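Local coordinates for chromosome partition protein Smc (Pyrococcus yayanosii, PDB 5XEI) that probably binds DNA and hydrolyses ATP, its ATPase head carried on a long coiled coil, in chromosome condensation and partitioning, at residues 61-66 with 104-109; 65-70 with 75-80; 233-238 with 274-279; 375-380 with 386-391; 408-411 with 415-418. One frame throughout, in Å; residues are numbered along the deposited sequence.

In the fold
Contacts 1, 2, 4 and 5 belong to the ABC-ATPase head domain, contact 3 to the coiled-coil arm. Contacts 1 and 2 come first along the chain, share Asp-65 and Leu-66, and lie about 8 Å apart between centres, joined where Val-106 on strand 99-106 pairs with Ala-80 on strand 80-87. Contact 3 follows, between two antiparallel arm helices, with its centre about 119 Å from those of contacts 1 and 4. Contacts 4 and 5 close the series; their centres are about 10 Å apart and both use the three-stranded sheet 388-393, 404-409, 416-417. The N- and C-terminal parts of the chain thus meet in one head, with a projecting arm between them in sequence.

Contact 1: residues 61-66 with 104-109; sequences TRISDL and RRVYPD
Ser-64 and Ile-63, in the loop that follows helix 41-49, meet the end of strand 99-106 and the turn behind it. Outward along the Ser-64 side chain, CB makes the main approach, 3.4 Å from Pro-108 O. The tip, OG, is farther from that oxygen at 3.9 Å, beyond hydrogen-bonding distance, and instead lies over the centre of the Arg-62 guanidinium, 4.1 Å above its plane. A methylene, not the hydroxyl, therefore faces the carbonyl. Beside it, Ile-63 CG2 touches Val-106 CG2 at 4.3 Å; the Ile-63 torsion (chi1 -59°) sets CG1 beside the backbone N and turns CG2 to the position opposite that N.

Two polar pairs lie within the segments; other charged groups find partners outside. Thr-61 OG1 is hydrogen-bonded to Asp-65 OD2 at 2.9 Å, on the anti side of the carboxylate. Arg-105 NH2 donates to Tyr-107 OH across 3.2 Å with an N-H...O angle of 168°, the hydroxyl lying in the guanidinium plane, while Arg-105 NH1 forms a salt bridge with Glu-81. Val-106 and Leu-66 both rest on Phe-48 of helix 41-49, which ties this end of strand 99-106 to the helix that starts at the predicted ATP-binding loop.

With 192 Å² buried and no hydrogen bond between the segments, the contact rests on loose van der Waals packing, and each segment's placing probably depends more on its bonds to the rest of the head.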
# COMPACT_ATOMS: atom_id res chain seq x y z
N THR A 61 31.89 -12.67 -20.22
CA THR A 61 32.25 -13.56 -19.12
C THR A 61 32.12 -12.84 -17.77
O THR A 61 31.71 -13.44 -16.77
CB THR A 61 33.67 -14.12 -19.32
OG1 THR A 61 34.65 -13.24 -18.74
CG2 THR A 61 33.98 -14.29 -20.81
N ARG A 62 32.42 -11.54 -17.74
CA ARG A 62 32.35 -10.73 -16.54
C ARG A 62 31.81 -9.37 -16.93
O ARG A 62 31.72 -9.02 -18.10
CB ARG A 62 33.72 -10.59 -15.87
CG ARG A 62 34.44 -11.90 -15.65
CD ARG A 62 35.44 -11.73 -14.54
NE ARG A 62 34.92 -10.70 -13.67
CZ ARG A 62 35.66 -9.95 -12.87
NH1 ARG A 62 36.98 -10.12 -12.83
NH2 ARG A 62 35.10 -9.03 -12.10
N ILE A 63 31.45 -8.58 -15.92
CA ILE A 63 30.89 -7.27 -16.21
C ILE A 63 31.93 -6.40 -16.92
O ILE A 63 31.61 -5.68 -17.88
CB ILE A 63 30.33 -6.61 -14.93
CG1 ILE A 63 29.23 -7.48 -14.29
CG2 ILE A 63 29.74 -5.25 -15.25
CD1 ILE A 63 29.04 -7.30 -12.77
N SER A 64 33.20 -6.49 -16.52
CA SER A 64 34.19 -5.63 -17.15
C SER A 64 34.52 -6.05 -18.59
O SER A 64 35.02 -5.22 -19.35
CB SER A 64 35.46 -5.60 -16.30
OG SER A 64 35.59 -6.80 -15.54
N ASP A 65 34.24 -7.30 -18.99
CA ASP A 65 34.48 -7.72 -20.38
C ASP A 65 33.31 -7.43 -21.29
O ASP A 65 32.98 -8.24 -22.18
CB ASP A 65 34.84 -9.20 -20.44
CG ASP A 65 36.01 -9.56 -19.56
OD1 ASP A 65 36.81 -8.66 -19.21
OD2 ASP A 65 36.13 -10.75 -19.22
N LEU A 66 32.62 -6.33 -21.04
CA LEU A 66 31.84 -5.63 -22.05
C LEU A 66 32.67 -4.54 -22.71
O LEU A 66 32.14 -3.79 -23.54
CB LEU A 66 30.59 -5.00 -21.43
CG LEU A 66 29.62 -5.94 -20.75
CD1 LEU A 66 28.76 -5.18 -19.83
CD2 LEU A 66 28.77 -6.58 -21.79
N ARG A 104 25.06 5.10 -20.21
CA ARG A 104 25.68 4.30 -19.17
C ARG A 104 27.11 3.97 -19.57
O ARG A 104 27.41 3.75 -20.75
CB ARG A 104 24.92 3.01 -18.92
CG ARG A 104 25.60 2.09 -17.91
CD ARG A 104 24.84 0.80 -17.77
NE ARG A 104 25.43 -0.06 -16.75
CZ ARG A 104 25.10 -1.34 -16.57
NH1 ARG A 104 24.19 -1.93 -17.34
NH2 ARG A 104 25.69 -2.03 -15.60
N ARG A 105 28.00 3.93 -18.58
CA ARG A 105 29.40 3.70 -18.84
C ARG A 105 29.98 2.82 -17.76
O ARG A 105 29.71 3.02 -16.58
CB ARG A 105 30.16 5.02 -18.91
CG ARG A 105 31.66 4.88 -19.00
CD ARG A 105 32.30 6.23 -18.86
NE ARG A 105 31.96 7.10 -19.98
CZ ARG A 105 32.34 8.36 -20.06
NH1 ARG A 105 32.00 9.08 -21.12
NH2 ARG A 105 33.06 8.91 -19.09
N VAL A 106 30.78 1.84 -18.16
CA VAL A 106 31.36 0.89 -17.23
C VAL A 106 32.87 0.93 -17.38
O VAL A 106 33.39 0.95 -18.50
CB VAL A 106 30.80 -0.53 -17.47
CG1 VAL A 106 30.94 -0.90 -18.93
CG2 VAL A 106 31.48 -1.55 -16.57
N TYR A 107 33.56 0.99 -16.28
CA TYR A 107 35.02 1.05 -16.23
C TYR A 107 35.60 -0.33 -15.97
O TYR A 107 34.90 -1.25 -15.54
CB TYR A 107 35.47 2.05 -15.15
CG TYR A 107 35.14 3.49 -15.50
CD1 TYR A 107 35.92 4.20 -16.39
CD2 TYR A 107 34.02 4.12 -14.96
CE1 TYR A 107 35.62 5.50 -16.73
CE2 TYR A 107 33.71 5.42 -15.31
CZ TYR A 107 34.52 6.10 -16.19
OH TYR A 107 34.24 7.40 -16.56
N PRO A 108 36.89 -0.52 -16.26
CA PRO A 108 37.49 -1.85 -16.10
C PRO A 108 37.47 -2.39 -14.68
O PRO A 108 37.51 -3.61 -14.50
CB PRO A 108 38.92 -1.64 -16.60
CG PRO A 108 38.79 -0.54 -17.60
CD PRO A 108 37.71 0.36 -17.12
N ASP A 109 37.43 -1.54 -13.67
CA ASP A 109 37.28 -2.05 -12.31
C ASP A 109 35.82 -2.36 -11.94
O ASP A 109 35.56 -2.55 -10.75
CB ASP A 109 37.85 -1.06 -11.29
CG ASP A 109 37.15 0.28 -11.34
OD1 ASP A 109 36.09 0.34 -11.98
OD2 ASP A 109 37.65 1.26 -10.74

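Contact 2: residues 65-70 with 75-80; sequences DLIFAG and PPAKYA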
# COMPACT_ATOMS: atom_id res chain seq x y z
N ASP A 65 34.24 -7.30 -18.99
CA ASP A 65 34.48 -7.72 -20.38
C ASP A 65 33.31 -7.43 -21.29
O ASP A 65 32.98 -8.24 -22.18
CB ASP A 65 34.84 -9.20 -20.44
CG ASP A 65 36.01 -9.56 -19.56
OD1 ASP A 65 36.81 -8.66 -19.21
OD2 ASP A 65 36.13 -10.75 -19.22
N LEU A 66 32.62 -6.33 -21.04
CA LEU A 66 31.84 -5.63 -22.05
C LEU A 66 32.67 -4.54 -22.71
O LEU A 66 32.14 -3.79 -23.54
CB LEU A 66 30.59 -5.00 -21.43
CG LEU A 66 29.62 -5.94 -20.75
CD1 LEU A 66 28.76 -5.18 -19.83
CD2 LEU A 66 28.77 -6.58 -21.79
N ILE A 67 33.94 -4.42 -22.34
CA ILE A 67 34.79 -3.34 -22.81
C ILE A 67 35.71 -3.86 -23.91
O ILE A 67 36.33 -4.93 -23.77
CB ILE A 67 35.58 -2.72 -21.65
CG1 ILE A 67 34.63 -2.43 -20.48
CG2 ILE A 67 36.22 -1.42 -22.10
CD1 ILE A 67 35.31 -2.06 -19.21
N PHE A 68 35.76 -3.13 -25.02
CA PHE A 68 36.65 -3.42 -26.13
C PHE A 68 38.03 -3.80 -25.62
O PHE A 68 38.74 -2.97 -25.03
CB PHE A 68 36.73 -2.22 -27.07
CG PHE A 68 37.47 -2.49 -28.34
CD1 PHE A 68 37.02 -3.47 -29.21
CD2 PHE A 68 38.60 -1.75 -28.68
CE1 PHE A 68 37.68 -3.73 -30.41
CE2 PHE A 68 39.26 -1.99 -29.86
CZ PHE A 68 38.81 -2.99 -30.74
N ALA A 69 38.40 -5.06 -25.80
CA ALA A 69 39.70 -5.57 -25.39
C ALA A 69 40.80 -5.25 -26.40
O ALA A 69 41.94 -5.67 -26.20
CB ALA A 69 39.60 -7.07 -25.15
N GLY A 70 40.49 -4.53 -27.47
CA GLY A 70 41.45 -4.11 -28.46
C GLY A 70 41.56 -5.08 -29.62
O GLY A 70 41.28 -6.28 -29.49
N PRO A 75 43.61 0.27 -30.18
CA PRO A 75 43.98 -0.04 -28.78
C PRO A 75 42.77 -0.42 -27.95
O PRO A 75 41.65 0.01 -28.24
CB PRO A 75 44.56 1.29 -28.28
CG PRO A 75 43.82 2.31 -29.13
CD PRO A 75 43.77 1.70 -30.49
N PRO A 76 42.98 -1.18 -26.87
CA PRO A 76 41.87 -1.48 -25.95
C PRO A 76 41.23 -0.20 -25.45
O PRO A 76 41.88 0.84 -25.32
CB PRO A 76 42.54 -2.26 -24.82
CG PRO A 76 43.89 -2.69 -25.37
CD PRO A 76 44.28 -1.63 -26.34
N ALA A 77 39.93 -0.27 -25.18
CA ALA A 77 39.22 0.92 -24.75
C ALA A 77 39.46 1.19 -23.28
O ALA A 77 39.78 0.28 -22.50
CB ALA A 77 37.72 0.77 -25.00
N LYS A 78 39.31 2.45 -22.89
CA LYS A 78 39.42 2.79 -21.47
C LYS A 78 38.14 2.50 -20.71
O LYS A 78 38.16 2.51 -19.48
CB LYS A 78 39.81 4.26 -21.27
CG LYS A 78 40.93 4.82 -22.16
CD LYS A 78 42.28 4.15 -21.91
CE LYS A 78 43.29 4.52 -23.02
NZ LYS A 78 44.42 3.52 -23.20
N TYR A 79 37.03 2.27 -21.42
CA TYR A 79 35.72 1.98 -20.83
C TYR A 79 34.75 1.63 -21.95
O TYR A 79 35.04 1.81 -23.13
CB TYR A 79 35.20 3.14 -20.00
CG TYR A 79 35.18 4.45 -20.75
CD1 TYR A 79 34.06 4.84 -21.46
CD2 TYR A 79 36.28 5.29 -20.75
CE1 TYR A 79 34.03 6.05 -22.14
CE2 TYR A 79 36.27 6.49 -21.43
CZ TYR A 79 35.14 6.87 -22.12
OH TYR A 79 35.12 8.07 -22.80
N ALA A 80 33.60 1.11 -21.55
CA ALA A 80 32.51 0.82 -22.48
C ALA A 80 31.38 1.80 -22.22
O ALA A 80 31.07 2.11 -21.07
CB ALA A 80 32.03 -0.62 -22.32
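Ile-67 and Phe-68 pack against Ala-77 and Ala-80 where the irregular connection between helix 41-49 and strand 80-87 of the ABC-ATPase head doubles back on itself, its two arms running 168° apart. The largest bump is Ile-67. Its CG1 reaches Ala-80 CB at 3.7 Å, while CG2, opposite the backbone N, enters the hollow formed by Ala-77 CB, 3.9 Å away, and the Tyr-79 backbone. An alanine in place of Ile-67 would remove both branches and would probably open a gap beside the two alanine methyls, leaving the opposite arm less firmly seated.

Next to it, Phe-68 CB abuts Ala-77 CB at 3.8 Å. The Phe-68 ring turns an edge to Pro-75 O, and the chain curls over one face so that Gly-70 N stands 3.5 Å above its centre. Gly-70 fits because its CA lies 3.7 Å from Pro-76 CA; a side chain there would collide with Pro-76 N. The Pro-76 ring lies against Ala-69 O. One bond crosses between the arms: Ala-77 N donates to Phe-68 O over 3.0 Å at 165°, the donor tilted 27° from the carbonyl plane.

Contact 3: residues 233-238 with 274-279; sequences LGEIKR and EEKRRE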
# COMPACT_ATOMS: atom_id res chain seq x y z
N LEU A 233 -36.93 23.59 70.92
CA LEU A 233 -38.19 24.28 71.19
C LEU A 233 -38.85 23.73 72.44
O LEU A 233 -39.30 24.49 73.31
CB LEU A 233 -39.11 24.17 69.98
CG LEU A 233 -38.67 25.01 68.79
CD1 LEU A 233 -39.49 24.74 67.53
CD2 LEU A 233 -38.76 26.46 69.17
N GLY A 234 -38.91 22.40 72.56
CA GLY A 234 -39.34 21.81 73.82
C GLY A 234 -38.45 22.17 74.98
O GLY A 234 -38.94 22.44 76.08
N GLU A 235 -37.13 22.21 74.76
CA GLU A 235 -36.16 22.46 75.83
C GLU A 235 -36.37 23.79 76.55
O GLU A 235 -35.71 24.02 77.58
CB GLU A 235 -34.71 22.43 75.29
CG GLU A 235 -33.88 21.18 75.65
CD GLU A 235 -32.39 21.30 75.23
OE1 GLU A 235 -32.01 22.32 74.62
OE2 GLU A 235 -31.60 20.36 75.50
N ILE A 236 -37.24 24.68 76.07
CA ILE A 236 -37.53 25.93 76.76
C ILE A 236 -38.94 25.96 77.33
O ILE A 236 -39.17 26.54 78.38
CB ILE A 236 -37.30 27.16 75.84
CG1 ILE A 236 -36.08 27.02 74.94
CG2 ILE A 236 -37.24 28.45 76.65
CD1 ILE A 236 -36.19 28.02 73.82
N LYS A 237 -39.92 25.38 76.62
CA LYS A 237 -41.24 25.19 77.21
C LYS A 237 -41.10 24.60 78.61
O LYS A 237 -41.65 25.12 79.59
CB LYS A 237 -42.12 24.28 76.33
CG LYS A 237 -43.47 23.88 76.98
CD LYS A 237 -43.40 22.59 77.86
CE LYS A 237 -44.58 22.43 78.86
NZ LYS A 237 -44.78 23.53 79.85
N ARG A 238 -40.33 23.51 78.69
CA ARG A 238 -40.03 22.85 79.95
C ARG A 238 -39.33 23.80 80.91
O ARG A 238 -39.72 23.92 82.08
CB ARG A 238 -39.16 21.63 79.68
CG ARG A 238 -39.81 20.64 78.76
CD ARG A 238 -41.10 20.16 79.36
NE ARG A 238 -41.33 18.78 78.95
CZ ARG A 238 -40.76 17.74 79.54
NH1 ARG A 238 -39.95 17.92 80.56
NH2 ARG A 238 -41.01 16.52 79.10
N GLU A 274 -32.16 31.83 78.97
CA GLU A 274 -31.96 32.95 78.05
C GLU A 274 -31.34 32.54 76.73
O GLU A 274 -31.83 32.89 75.65
CB GLU A 274 -31.01 33.99 78.65
CG GLU A 274 -29.89 33.31 79.44
CD GLU A 274 -29.09 34.28 80.32
OE1 GLU A 274 -27.93 34.60 79.96
OE2 GLU A 274 -29.63 34.81 81.32
N GLU A 275 -30.25 31.80 76.82
CA GLU A 275 -29.43 31.59 75.65
C GLU A 275 -29.96 30.42 74.81
O GLU A 275 -29.89 30.48 73.58
CB GLU A 275 -27.98 31.43 76.09
CG GLU A 275 -27.05 32.21 75.20
CD GLU A 275 -26.78 31.44 73.93
OE1 GLU A 275 -27.00 30.22 73.97
OE2 GLU A 275 -26.41 32.04 72.90
N LYS A 276 -30.56 29.40 75.44
CA LYS A 276 -31.26 28.41 74.64
C LYS A 276 -32.59 28.93 74.06
O LYS A 276 -33.33 28.14 73.48
CB LYS A 276 -31.49 27.12 75.45
CG LYS A 276 -30.28 26.13 75.47
CD LYS A 276 -30.07 25.32 74.18
CE LYS A 276 -28.61 24.98 73.87
NZ LYS A 276 -28.12 25.62 72.61
N ARG A 277 -32.91 30.23 74.19
CA ARG A 277 -33.95 30.88 73.39
C ARG A 277 -33.32 31.66 72.25
O ARG A 277 -33.71 31.53 71.08
CB ARG A 277 -34.78 31.90 74.18
CG ARG A 277 -34.97 31.74 75.65
CD ARG A 277 -35.83 32.89 76.23
NE ARG A 277 -35.07 34.06 76.32
CZ ARG A 277 -34.74 34.63 77.40
NH1 ARG A 277 -35.13 34.16 78.51
NH2 ARG A 277 -34.03 35.69 77.39
N ARG A 278 -32.38 32.52 72.61
CA ARG A 278 -31.63 33.30 71.65
C ARG A 278 -30.87 32.41 70.68
O ARG A 278 -30.55 32.83 69.56
CB ARG A 278 -30.70 34.24 72.41
CG ARG A 278 -29.59 34.82 71.63
CD ARG A 278 -28.32 34.65 72.41
NE ARG A 278 -27.26 35.33 71.70
CZ ARG A 278 -26.19 34.73 71.19
NH1 ARG A 278 -26.01 33.42 71.31
NH2 ARG A 278 -25.31 35.45 70.54
N GLU A 279 -30.60 31.16 71.07
CA GLU A 279 -29.93 30.21 70.19
C GLU A 279 -30.70 30.01 68.89
O GLU A 279 -30.09 29.85 67.82
CB GLU A 279 -29.79 28.89 70.93
CG GLU A 279 -28.60 28.04 70.56
CD GLU A 279 -29.03 26.85 69.75
OE1 GLU A 279 -30.15 26.93 69.21
OE2 GLU A 279 -28.30 25.84 69.69
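Ile-236 swings CG1 beside its own backbone N (chi1 -39°), which places CG2 opposite that N and facing Arg-277, while chi1 and the bend at chi2 (-76°) bring Lys-276 CD to Glu-235 and the later bends carry NZ away from it. The two helices run antiparallel at 146°, with short-segment axes 9.6 Å apart. Ile-236 CG2 meets Arg-277 CG at 4.1 Å, the two side chains crossing at about a right angle. The placing of Ile-236 CD1 close to Lys-276 O is doubtful in this model. An alanine at Ile-236 would lose the CG2 methyl and would probably leave the Arg-277 stem with less apolar cover.

Glu-235, extended beyond CG, brings OE1 to 3.6 Å from Lys-276 CD, but its charge is not paired there: OE1 and Lys-276 NZ stay 5.5 Å apart. The ammonium instead forms a salt bridge within its own segment, Lys-276 NZ to Glu-279 OE2 at 2.9 Å, a weak hydrogen bond by its geometry.

Only 176 Å² is buried at this point of the predicted coiled coil. Around it, Leu-233 and Ile-236 both touch Leu-280, and Lys-276 and Glu-279 lie on Leu-232, so helix 170-246 meets helix 261-278 and the chain that follows it.

Contact 4: residues 375-380 with 386-391; sequences NFSELF and GGSARL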
# COMPACT_ATOMS: atom_id res chain seq x y z
N ASN A 375 -6.60 -13.02 -28.23
CA ASN A 375 -5.50 -12.67 -29.12
C ASN A 375 -4.55 -13.83 -29.31
O ASN A 375 -4.20 -14.19 -30.43
CB ASN A 375 -4.75 -11.47 -28.56
CG ASN A 375 -5.60 -10.22 -28.53
OD1 ASN A 375 -6.71 -10.17 -29.10
ND2 ASN A 375 -5.08 -9.19 -27.87
N PHE A 376 -4.13 -14.45 -28.20
CA PHE A 376 -3.16 -15.53 -28.26
C PHE A 376 -3.63 -16.64 -29.19
O PHE A 376 -2.87 -17.13 -30.03
CB PHE A 376 -2.94 -16.07 -26.88
CG PHE A 376 -1.99 -17.19 -26.83
CD1 PHE A 376 -0.74 -17.07 -27.42
CD2 PHE A 376 -2.33 -18.36 -26.17
CE1 PHE A 376 0.16 -18.12 -27.37
CE2 PHE A 376 -1.43 -19.42 -26.10
CZ PHE A 376 -0.18 -19.30 -26.70
N SER A 377 -4.89 -17.04 -29.03
CA SER A 377 -5.47 -18.07 -29.88
C SER A 377 -5.34 -17.73 -31.35
O SER A 377 -4.75 -18.50 -32.13
CB SER A 377 -6.93 -18.24 -29.50
OG SER A 377 -6.95 -18.86 -28.24
N GLU A 378 -5.89 -16.58 -31.75
CA GLU A 378 -5.85 -16.17 -33.15
C GLU A 378 -4.42 -16.20 -33.70
O GLU A 378 -4.11 -16.94 -34.64
CB GLU A 378 -6.47 -14.79 -33.31
CG GLU A 378 -7.95 -14.78 -33.10
CD GLU A 378 -8.45 -13.52 -32.42
OE1 GLU A 378 -9.68 -13.41 -32.22
OE2 GLU A 378 -7.62 -12.65 -32.07
N LEU A 379 -3.54 -15.41 -33.09
CA LEU A 379 -2.18 -15.31 -33.61
C LEU A 379 -1.49 -16.67 -33.70
O LEU A 379 -0.75 -16.91 -34.65
CB LEU A 379 -1.38 -14.32 -32.75
CG LEU A 379 -2.06 -12.95 -32.60
CD1 LEU A 379 -1.26 -11.97 -31.77
CD2 LEU A 379 -2.43 -12.34 -33.95
N PHE A 380 -1.74 -17.58 -32.75
CA PHE A 380 -1.09 -18.88 -32.86
C PHE A 380 -1.66 -19.69 -34.02
O PHE A 380 -0.92 -20.39 -34.72
CB PHE A 380 -1.22 -19.67 -31.57
CG PHE A 380 -0.67 -21.06 -31.66
CD1 PHE A 380 0.67 -21.30 -31.43
CD2 PHE A 380 -1.50 -22.13 -31.96
CE1 PHE A 380 1.19 -22.60 -31.50
CE2 PHE A 380 -1.00 -23.43 -32.02
CZ PHE A 380 0.35 -23.66 -31.79
N GLY A 386 -4.30 -23.98 -38.89
CA GLY A 386 -5.07 -25.10 -38.40
C GLY A 386 -4.80 -25.49 -36.96
O GLY A 386 -5.37 -26.49 -36.50
N GLY A 387 -3.94 -24.75 -36.25
CA GLY A 387 -3.67 -25.03 -34.86
C GLY A 387 -4.41 -24.08 -33.92
O GLY A 387 -5.03 -23.10 -34.34
N SER A 388 -4.35 -24.40 -32.63
CA SER A 388 -4.87 -23.50 -31.62
C SER A 388 -4.08 -23.68 -30.33
O SER A 388 -3.20 -24.55 -30.22
CB SER A 388 -6.37 -23.71 -31.39
OG SER A 388 -6.88 -22.75 -30.47
N ALA A 389 -4.40 -22.83 -29.36
CA ALA A 389 -3.70 -22.81 -28.08
C ALA A 389 -4.49 -21.96 -27.09
O ALA A 389 -5.32 -21.13 -27.48
CB ALA A 389 -2.27 -22.29 -28.21
N ARG A 390 -4.20 -22.18 -25.80
CA ARG A 390 -5.02 -21.67 -24.72
C ARG A 390 -4.16 -21.22 -23.55
O ARG A 390 -3.27 -21.96 -23.11
CB ARG A 390 -5.99 -22.75 -24.23
CG ARG A 390 -6.81 -23.38 -25.32
CD ARG A 390 -8.30 -23.09 -25.19
NE ARG A 390 -8.81 -23.16 -23.82
CZ ARG A 390 -10.05 -22.83 -23.48
NH1 ARG A 390 -10.91 -22.41 -24.40
NH2 ARG A 390 -10.45 -22.92 -22.21
N LEU A 391 -4.45 -20.02 -23.04
CA LEU A 391 -3.99 -19.59 -21.73
C LEU A 391 -4.91 -20.16 -20.65
O LEU A 391 -6.13 -20.19 -20.82
CB LEU A 391 -3.98 -18.07 -21.65
CG LEU A 391 -2.78 -17.37 -22.26
CD1 LEU A 391 -3.14 -15.93 -22.53
CD2 LEU A 391 -1.59 -17.46 -21.31
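Ser-377 OG lies near two backbone carbonyls, Ala-389 O across the contact at 2.9 Å and Ala-373 O one turn back in its own helix. OG sits beside the backbone N (chi1 -71°), the setting that lets it reach both.

The apolar part of the contact centres on the Ala-389 methyl, received between two phenylalanines one helical turn apart. Both rings have CG opposite the backbone N, with chi1 179° at Phe-376 and a similar value at Phe-380, and so extend together toward the strand. Ala-389 CB lies over one face of Phe-380, 4.1 Å from the ring centroid, in a CH-pi contact 21° off the ring normal. From the other ring, Phe-376 CE2 comes to 3.7 Å of the same CB, and Phe-376 CD2 continues to Leu-391 CG at 4.1 Å. The Phe-380 ring edge meets the backbone, with CE2 4.0 Å from Gly-387 C; a side chain at Gly-387 would sit tight against that ring.

Helix 375-380 and strand 388-391 run nearly antiparallel, their short-segment axes 6.8 Å apart. Ala-389 and Phe-380 also touch Ala-408 on the neighbouring strand 404-409, Phe-376 touches Ile-406 there, and both rings reach helix 424-440, at Ala-432 and Thr-429. Through these two rings the end of helix 321-383 joins the small sheet and helix 424-440.

Contact 5: residues 408-411 with 415-418; sequences AKPA and VKRI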
# COMPACT_ATOMS: atom_id res chain seq x y z
N ALA A 408 -0.77 -25.77 -26.24
CA ALA A 408 -0.86 -25.56 -27.67
C ALA A 408 -1.13 -26.86 -28.38
O ALA A 408 -0.71 -27.93 -27.93
CB ALA A 408 0.43 -24.95 -28.24
N LYS A 409 -1.84 -26.77 -29.51
CA LYS A 409 -2.05 -27.91 -30.40
C LYS A 409 -1.75 -27.50 -31.83
O LYS A 409 -2.55 -26.78 -32.45
CB LYS A 409 -3.47 -28.45 -30.29
CG LYS A 409 -3.63 -29.76 -31.01
CD LYS A 409 -5.09 -30.18 -31.05
CE LYS A 409 -5.30 -31.58 -31.57
NZ LYS A 409 -4.75 -31.74 -32.94
N PRO A 410 -0.61 -27.92 -32.38
CA PRO A 410 -0.38 -27.76 -33.82
C PRO A 410 -1.31 -28.67 -34.58
O PRO A 410 -1.64 -29.77 -34.12
CB PRO A 410 1.08 -28.18 -34.01
CG PRO A 410 1.66 -28.28 -32.63
CD PRO A 410 0.53 -28.56 -31.70
N ALA A 411 -1.75 -28.20 -35.76
CA ALA A 411 -2.60 -28.98 -36.64
C ALA A 411 -2.19 -30.45 -36.63
O ALA A 411 -1.01 -30.76 -36.75
CB ALA A 411 -2.53 -28.43 -38.07
N VAL A 415 -1.52 -32.23 -28.11
CA VAL A 415 -1.62 -31.10 -27.19
C VAL A 415 -0.53 -31.20 -26.14
O VAL A 415 -0.44 -32.20 -25.40
CB VAL A 415 -3.00 -31.05 -26.52
CG1 VAL A 415 -2.91 -30.36 -25.16
CG2 VAL A 415 -4.01 -30.33 -27.40
N LYS A 416 0.31 -30.17 -26.05
CA LYS A 416 1.40 -30.12 -25.09
C LYS A 416 1.37 -28.79 -24.34
O LYS A 416 1.03 -27.75 -24.90
CB LYS A 416 2.78 -30.27 -25.77
CG LYS A 416 2.75 -30.82 -27.12
CD LYS A 416 4.10 -30.72 -27.79
CE LYS A 416 4.00 -31.08 -29.19
NZ LYS A 416 3.27 -30.14 -30.01
N ARG A 417 1.73 -28.83 -23.07
CA ARG A 417 1.92 -27.56 -22.39
C ARG A 417 3.31 -27.01 -22.71
O ARG A 417 4.18 -27.72 -23.22
CB ARG A 417 1.73 -27.72 -20.89
CG ARG A 417 0.55 -28.60 -20.54
CD ARG A 417 0.92 -29.60 -19.48
NE ARG A 417 1.46 -28.85 -18.38
CZ ARG A 417 2.38 -29.33 -17.56
NH1 ARG A 417 2.84 -30.56 -17.73
NH2 ARG A 417 2.84 -28.57 -16.57
N ILE A 418 3.50 -25.72 -22.41
CA ILE A 418 4.73 -25.04 -22.82
C ILE A 418 5.96 -25.71 -22.24
O ILE A 418 7.03 -25.68 -22.86
CB ILE A 418 4.71 -23.53 -22.46
CG1 ILE A 418 4.13 -23.28 -21.06
CG2 ILE A 418 4.09 -22.71 -23.62
CD1 ILE A 418 4.99 -23.71 -19.89
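Ala-408 and Lys-416 form an antiparallel hydrogen-bonded pair, with each backbone amide serving the carbonyl of the other. Ala-408 N donates to Lys-416 O over 3.0 Å at 169°; in return Lys-416 N donates to Ala-408 O over 3.1 Å at 162°, nearly along the C=O axis. Ala-408 O also receives a CA-H...O contact from Val-415 CA at 3.4 Å.

The charged tips look elsewhere. Lys-416 NZ is paired by a salt bridge with Glu-425 and a weak hydrogen bond to Asp-414 O; across the contact it meets only carbon, lying 3.6 Å from Pro-410 CD, with the two side chains crossing at about a right angle. Lys-409 NZ hydrogen-bonds to the carbonyl of Lys-413, in the turn between the segments. Its chain is straight up to the last torsion, which bends (chi4 -58°). The stem of Lys-409 is thus apolar surface for Val-415: Lys-409 CB lies 3.5 Å from Val-415 CG2, and CG and CD lie near the same methyl, these side chains likewise crossing roughly perpendicularly. Arg-417 NH2 is bound in a salt bridge to Glu-405.

This is the hairpin that closes the three-stranded antiparallel sheet. Strand 404-409 occupies its middle, Lys-409 bonding backbone to backbone with Ser-388 on one side, while strand 416-417 forms the other edge. Helix 424-440 covers the Ala-408 face, touching Ala-408 and Ile-418 through Thr-429 and Pro-410 through Glu-425.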